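Local coordinates for protein taurocyamine kinase (Schistosoma mansoni, PDB 4WOD) that reversibly transfers phosphate between ATP and taurocyamine, acting as a duplicated phosphagen kinase whose chain holds two fused kinase repeats, at residues S97-L102 / L329-A334; C424-E429 / T629-N634. The protein carries 4 engineered substitutions. All blocks are in the same frame, centred on the assembly; numbering follows the deposited sequence.

Contact 1. Residues S97-L102 / L329-A334; sequences SNFGDL and LTELDA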
loop_
_atom_site.group_PDB
_atom_site.type_symbol
_atom_site.label_atom_id
_atom_site.label_comp_id
_atom_site.label_asym_id
_atom_site.label_seq_id
_atom_site.Cartn_x
_atom_site.Cartn_y
_atom_site.Cartn_z
ATOM N N SER A 97 15.257 29.386 3.171
ATOM C CA SER A 97 15.725 28.515 4.234
ATOM C C SER A 97 15.365 29.111 5.588
ATOM O O SER A 97 15.540 30.314 5.801
ATOM C CB SER A 97 17.238 28.323 4.105
ATOM O OG SER A 97 17.767 27.490 5.117
ATOM N N ASN A 98 14.837 28.275 6.479
ATOM C CA ASN A 98 14.537 28.681 7.856
ATOM C C ASN A 98 14.548 27.482 8.801
ATOM O O ASN A 98 13.604 26.668 8.796
ATOM C CB ASN A 98 13.185 29.393 7.938
ATOM C CG ASN A 98 12.810 29.775 9.367
ATOM O OD1 ASN A 98 13.675 29.933 10.229
ATOM N ND2 ASN A 98 11.509 29.890 9.629
ATOM N N PHE A 99 15.619 27.388 9.594
ATOM C CA PHE A 99 15.815 26.316 10.565
ATOM C C PHE A 99 15.017 26.615 11.840
ATOM O O PHE A 99 14.754 25.718 12.651
ATOM C CB PHE A 99 17.320 26.114 10.889
ATOM C CG PHE A 99 18.074 25.330 9.826
ATOM C CD1 PHE A 99 18.122 23.942 9.864
ATOM C CD2 PHE A 99 18.711 25.990 8.777
ATOM C CE1 PHE A 99 18.787 23.221 8.884
ATOM C CE2 PHE A 99 19.375 25.271 7.779
ATOM C CZ PHE A 99 19.414 23.877 7.846
ATOM N N GLY A 100 14.620 27.873 12.001
ATOM C CA GLY A 100 13.835 28.284 13.157
ATOM C C GLY A 100 14.683 29.050 14.162
ATOM O O GLY A 100 15.888 29.214 13.980
ATOM N N ASP A 101 14.052 29.513 15.230
ATOM C CA ASP A 101 14.761 30.176 16.318
ATOM C C ASP A 101 15.479 29.151 17.181
ATOM O O ASP A 101 14.889 28.588 18.106
ATOM C CB ASP A 101 13.774 30.987 17.160
ATOM C CG ASP A 101 14.454 31.884 18.163
ATOM O OD1 ASP A 101 15.698 31.861 18.253
ATOM O OD2 ASP A 101 13.727 32.603 18.880
ATOM N N LEU A 102 16.754 28.916 16.889
ATOM C CA LEU A 102 17.489 27.826 17.518
ATOM C C LEU A 102 17.537 27.952 19.039
ATOM O O LEU A 102 17.349 26.968 19.741
ATOM C CB LEU A 102 18.908 27.739 16.953
ATOM C CG LEU A 102 18.942 27.417 15.457
ATOM C CD1 LEU A 102 20.340 27.055 14.990
ATOM C CD2 LEU A 102 17.966 26.298 15.124
ATOM N N LEU A 329 8.602 23.405 1.687
ATOM C CA LEU A 329 8.466 23.781 3.097
ATOM C C LEU A 329 9.835 24.169 3.629
ATOM O O LEU A 329 10.848 23.921 2.978
ATOM C CB LEU A 329 7.870 22.654 3.975
ATOM C CG LEU A 329 8.264 21.177 3.855
ATOM C CD1 LEU A 329 9.758 20.913 3.813
ATOM C CD2 LEU A 329 7.681 20.384 5.018
ATOM N N THR A 330 9.874 24.786 4.807
ATOM C CA THR A 330 11.157 25.108 5.424
ATOM C C THR A 330 11.755 23.913 6.161
ATOM O O THR A 330 11.089 22.889 6.382
ATOM C CB THR A 330 11.040 26.261 6.429
ATOM O OG1 THR A 330 10.238 25.821 7.527
ATOM C CG2 THR A 330 10.421 27.471 5.788
ATOM N N GLU A 331 13.008 24.069 6.573
ATOM C CA GLU A 331 13.698 23.056 7.354
ATOM C C GLU A 331 12.952 22.814 8.665
ATOM O O GLU A 331 12.778 21.669 9.093
ATOM C CB GLU A 331 15.151 23.483 7.624
ATOM C CG GLU A 331 16.044 23.515 6.380
ATOM C CD GLU A 331 15.968 24.822 5.574
ATOM O OE1 GLU A 331 15.023 25.650 5.760
ATOM O OE2 GLU A 331 16.876 25.015 4.741
ATOM N N LEU A 332 12.498 23.904 9.276
ATOM C CA LEU A 332 11.720 23.829 10.497
ATOM C C LEU A 332 10.418 23.062 10.243
ATOM O O LEU A 332 10.087 22.170 11.014
ATOM C CB LEU A 332 11.423 25.227 11.039
ATOM C CG LEU A 332 10.643 25.238 12.359
ATOM C CD1 LEU A 332 11.351 24.412 13.437
ATOM C CD2 LEU A 332 10.452 26.668 12.824
ATOM N N ASP A 333 9.707 23.384 9.156
ATOM C CA ASP A 333 8.516 22.619 8.787
ATOM C C ASP A 333 8.828 21.134 8.659
ATOM O O ASP A 333 8.051 20.298 9.140
ATOM C CB ASP A 333 7.899 23.096 7.461
ATOM C CG ASP A 333 7.408 24.529 7.499
ATOM O OD1 ASP A 333 7.080 25.063 8.579
ATOM O OD2 ASP A 333 7.346 25.130 6.415
ATOM N N ALA A 334 9.951 20.805 8.004
ATOM C CA ALA A 334 10.323 19.407 7.748
ATOM C C ALA A 334 10.676 18.629 9.023
ATOM O O ALA A 334 10.212 17.503 9.210
ATOM C CB ALA A 334 11.494 19.323 6.762
#
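Chi1 of E331 (-68°) sets CG anti to the carbonyl carbon, and a bend at chi2 (85°) turns CD back toward S97 and N98. CG of E331 lies over one face of the F99 ring, 3.8 Å from its centroid, a CH-pi contact, while the carboxylate spans two donors. OE2 accepts from S97 OG at 2.7 Å and OE1 from N98 N, also at 2.7 Å, each reached from above the carboxylate plane. Glutamate suits the place: its methylenes serve the ring and its two oxygens serve the loop. This is the start of helix 331-355, where T330 is the N-cap and forms a capping box with D333: D333 N binds T330 OG1 at 3.0 Å, and T330 N binds D333 OD2. An amide of the first turn, L332 N, gives its hydrogen to N98 O at 3.0 Å. N98 also makes an Asx turn, OD1 accepting from G100 N. Glycine suits G100 because its backbone angles (phi 104°) would press a side chain against F99 O, and L332 CD2 packs directly on its CA at 3.8 Å. Beyond, F99 rests on A244 and I247 of helix 236-251.

Contact 2. Residues C424-E429 / T629-N634; sequences CPRTGE and TCCPSN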
loop_
_atom_site.group_PDB
_atom_site.type_symbol
_atom_site.label_atom_id
_atom_site.label_comp_id
_atom_site.label_asym_id
_atom_site.label_seq_id
_atom_site.Cartn_x
_atom_site.Cartn_y
_atom_site.Cartn_z
ATOM N N CYS A 424 -20.050 -1.544 5.759
ATOM C CA CYS A 424 -20.249 -2.694 6.662
ATOM C C CYS A 424 -18.938 -3.179 7.295
ATOM O O CYS A 424 -17.870 -3.033 6.712
ATOM C CB CYS A 424 -20.928 -3.855 5.920
ATOM S SG CYS A 424 -22.723 -3.631 5.697
ATOM N N PRO A 425 -19.017 -3.750 8.504
ATOM C CA PRO A 425 -17.797 -4.273 9.120
ATOM C C PRO A 425 -17.432 -5.645 8.557
ATOM O O PRO A 425 -18.210 -6.223 7.777
ATOM C CB PRO A 425 -18.173 -4.383 10.603
ATOM C CG PRO A 425 -19.642 -4.666 10.566
ATOM C CD PRO A 425 -20.183 -3.871 9.396
ATOM N N ARG A 426 -16.268 -6.146 8.962
ATOM C CA ARG A 426 -15.805 -7.486 8.603
ATOM C C ARG A 426 -15.432 -8.262 9.873
ATOM O O ARG A 426 -14.459 -7.926 10.533
ATOM C CB ARG A 426 -14.599 -7.415 7.664
ATOM C CG ARG A 426 -14.814 -6.591 6.395
ATOM C CD ARG A 426 -15.866 -7.181 5.495
ATOM N NE ARG A 426 -15.768 -6.648 4.132
ATOM C CZ ARG A 426 -16.362 -5.540 3.703
ATOM N NH1 ARG A 426 -17.119 -4.826 4.523
ATOM N NH2 ARG A 426 -16.194 -5.147 2.438
ATOM N N THR A 427 -16.181 -9.315 10.188
ATOM C CA THR A 427 -16.017 -10.031 11.451
ATOM C C THR A 427 -14.771 -10.951 11.458
ATOM O O THR A 427 -14.182 -11.218 10.403
ATOM C CB THR A 427 -17.278 -10.848 11.758
ATOM O OG1 THR A 427 -17.478 -11.813 10.715
ATOM C CG2 THR A 427 -18.510 -9.917 11.822
ATOM N N GLY A 428 -14.365 -11.410 12.646
ATOM C CA GLY A 428 -13.144 -12.198 12.794
ATOM C C GLY A 428 -13.365 -13.705 12.896
ATOM O O GLY A 428 -12.459 -14.487 12.639
ATOM N N GLU A 429 -14.565 -14.102 13.282
ATOM C CA GLU A 429 -14.949 -15.520 13.369
ATOM C C GLU A 429 -16.445 -15.599 13.665
ATOM O O GLU A 429 -17.048 -14.603 14.057
ATOM C CB GLU A 429 -14.146 -16.253 14.452
ATOM C CG GLU A 429 -14.463 -15.824 15.877
ATOM C CD GLU A 429 -13.859 -16.781 16.887
ATOM O OE1 GLU A 429 -13.971 -18.007 16.670
ATOM O OE2 GLU A 429 -13.240 -16.320 17.875
ATOM N N THR A 629 -21.041 -15.641 7.516
ATOM C CA THR A 629 -20.024 -15.139 6.605
ATOM C C THR A 629 -19.258 -14.010 7.293
ATOM O O THR A 629 -19.711 -13.436 8.296
ATOM C CB THR A 629 -20.629 -14.621 5.260
ATOM O OG1 THR A 629 -21.530 -13.535 5.507
ATOM C CG2 THR A 629 -21.403 -15.730 4.541
ATOM N N CYS A 630 -18.091 -13.701 6.750
ATOM C CA CYS A 630 -17.270 -12.620 7.272
ATOM C C CYS A 630 -18.012 -11.276 7.308
ATOM O O CYS A 630 -18.072 -10.629 8.354
ATOM C CB CYS A 630 -15.994 -12.517 6.442
ATOM S SG CYS A 630 -14.910 -11.195 6.914
ATOM N N CYS A 631 -18.550 -10.839 6.174
ATOM C CA CYS A 631 -19.347 -9.620 6.152
ATOM C C CYS A 631 -20.804 -9.921 6.517
ATOM O O CYS A 631 -21.398 -10.872 6.004
ATOM C CB CYS A 631 -19.266 -8.941 4.774
ATOM S SG CYS A 631 -19.936 -7.264 4.730
ATOM N N PRO A 632 -21.383 -9.118 7.421
ATOM C CA PRO A 632 -22.779 -9.309 7.822
ATOM C C PRO A 632 -23.749 -9.064 6.660
ATOM O O PRO A 632 -24.893 -9.453 6.739
ATOM C CB PRO A 632 -22.977 -8.274 8.934
ATOM C CG PRO A 632 -21.613 -7.935 9.405
ATOM C CD PRO A 632 -20.716 -8.071 8.212
ATOM N N SER A 633 -23.289 -8.422 5.596
ATOM C CA SER A 633 -24.136 -8.173 4.443
ATOM C C SER A 633 -24.487 -9.472 3.710
ATOM O O SER A 633 -25.472 -9.523 2.954
ATOM C CB SER A 633 -23.442 -7.214 3.475
ATOM O OG SER A 633 -22.343 -7.849 2.842
ATOM N N ASN A 634 -23.679 -10.513 3.922
ATOM C CA ASN A 634 -23.843 -11.746 3.158
ATOM C C ASN A 634 -24.282 -12.991 3.923
ATOM O O ASN A 634 -23.984 -14.115 3.515
ATOM C CB ASN A 634 -22.560 -12.049 2.410
ATOM C CG ASN A 634 -22.744 -11.927 0.921
ATOM O OD1 ASN A 634 -23.336 -12.801 0.292
ATOM N ND2 ASN A 634 -22.273 -10.815 0.347
#
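The backbones come nearest at R426 and C631, with CA atoms 4.8 Å apart, and T427 N binds C630 O at 2.9 Å, nearly straight at 167°. The same oxygen takes a second bond from T427 OG1 at 2.7 Å, in the carbonyl plane and on a lone pair, whereas the amide comes from above that plane. Chi1 of T427 (61°) puts OG1 between the backbone N and the carbonyl carbon, from where backbone and hydroxyl of one threonine grip one acceptor. C631, the predicted active-site cysteine, directs SG to the first loop: SG meets C424 CB at 3.7 Å and lies over one face of the R426 guanidinium, 3.7 Å from NH1. A bend at chi2 (-64°) brings CD of R426 against C631 CB, 3.9 Å away. S633 N adds a weak bond to SG. P425 and P632 fit as rigid, apolar rings, CG to CG 4.0 Å; P425 O, buried with no partner in the model, faces P632 CD at 3.1 Å. The carbonyl O of C631 accepts from T629 OG1 and N634 N, from opposite faces of its plane. Helix 437-448 packs on both prolines through L443 and I444, Y433 of helix 432-435 binds T629 O, and the 629-634 loop runs on toward strand 639-646 of the catalytic sheet.

How the contacts relate
From the N terminus, contact 1 comes first: the loop 97-102, between helix 74-84 and strand 117-126, meets the start of helix 331-355, closing a loop of 226 intervening residues that includes the eight-stranded antiparallel sheet of the first repeat. Helix 331-355 then leads into the second repeat, where contact 2 joins 424-429, in the small N-terminal domain, to 629-634, in the catalytic domain, across 199 residues. The two closures follow in series, neither nested nor crossing. Their centres lie 48 Å apart on opposite sides of the chain's centre, with nearest atoms about 35 Å apart, and each ties together parts of its own repeat.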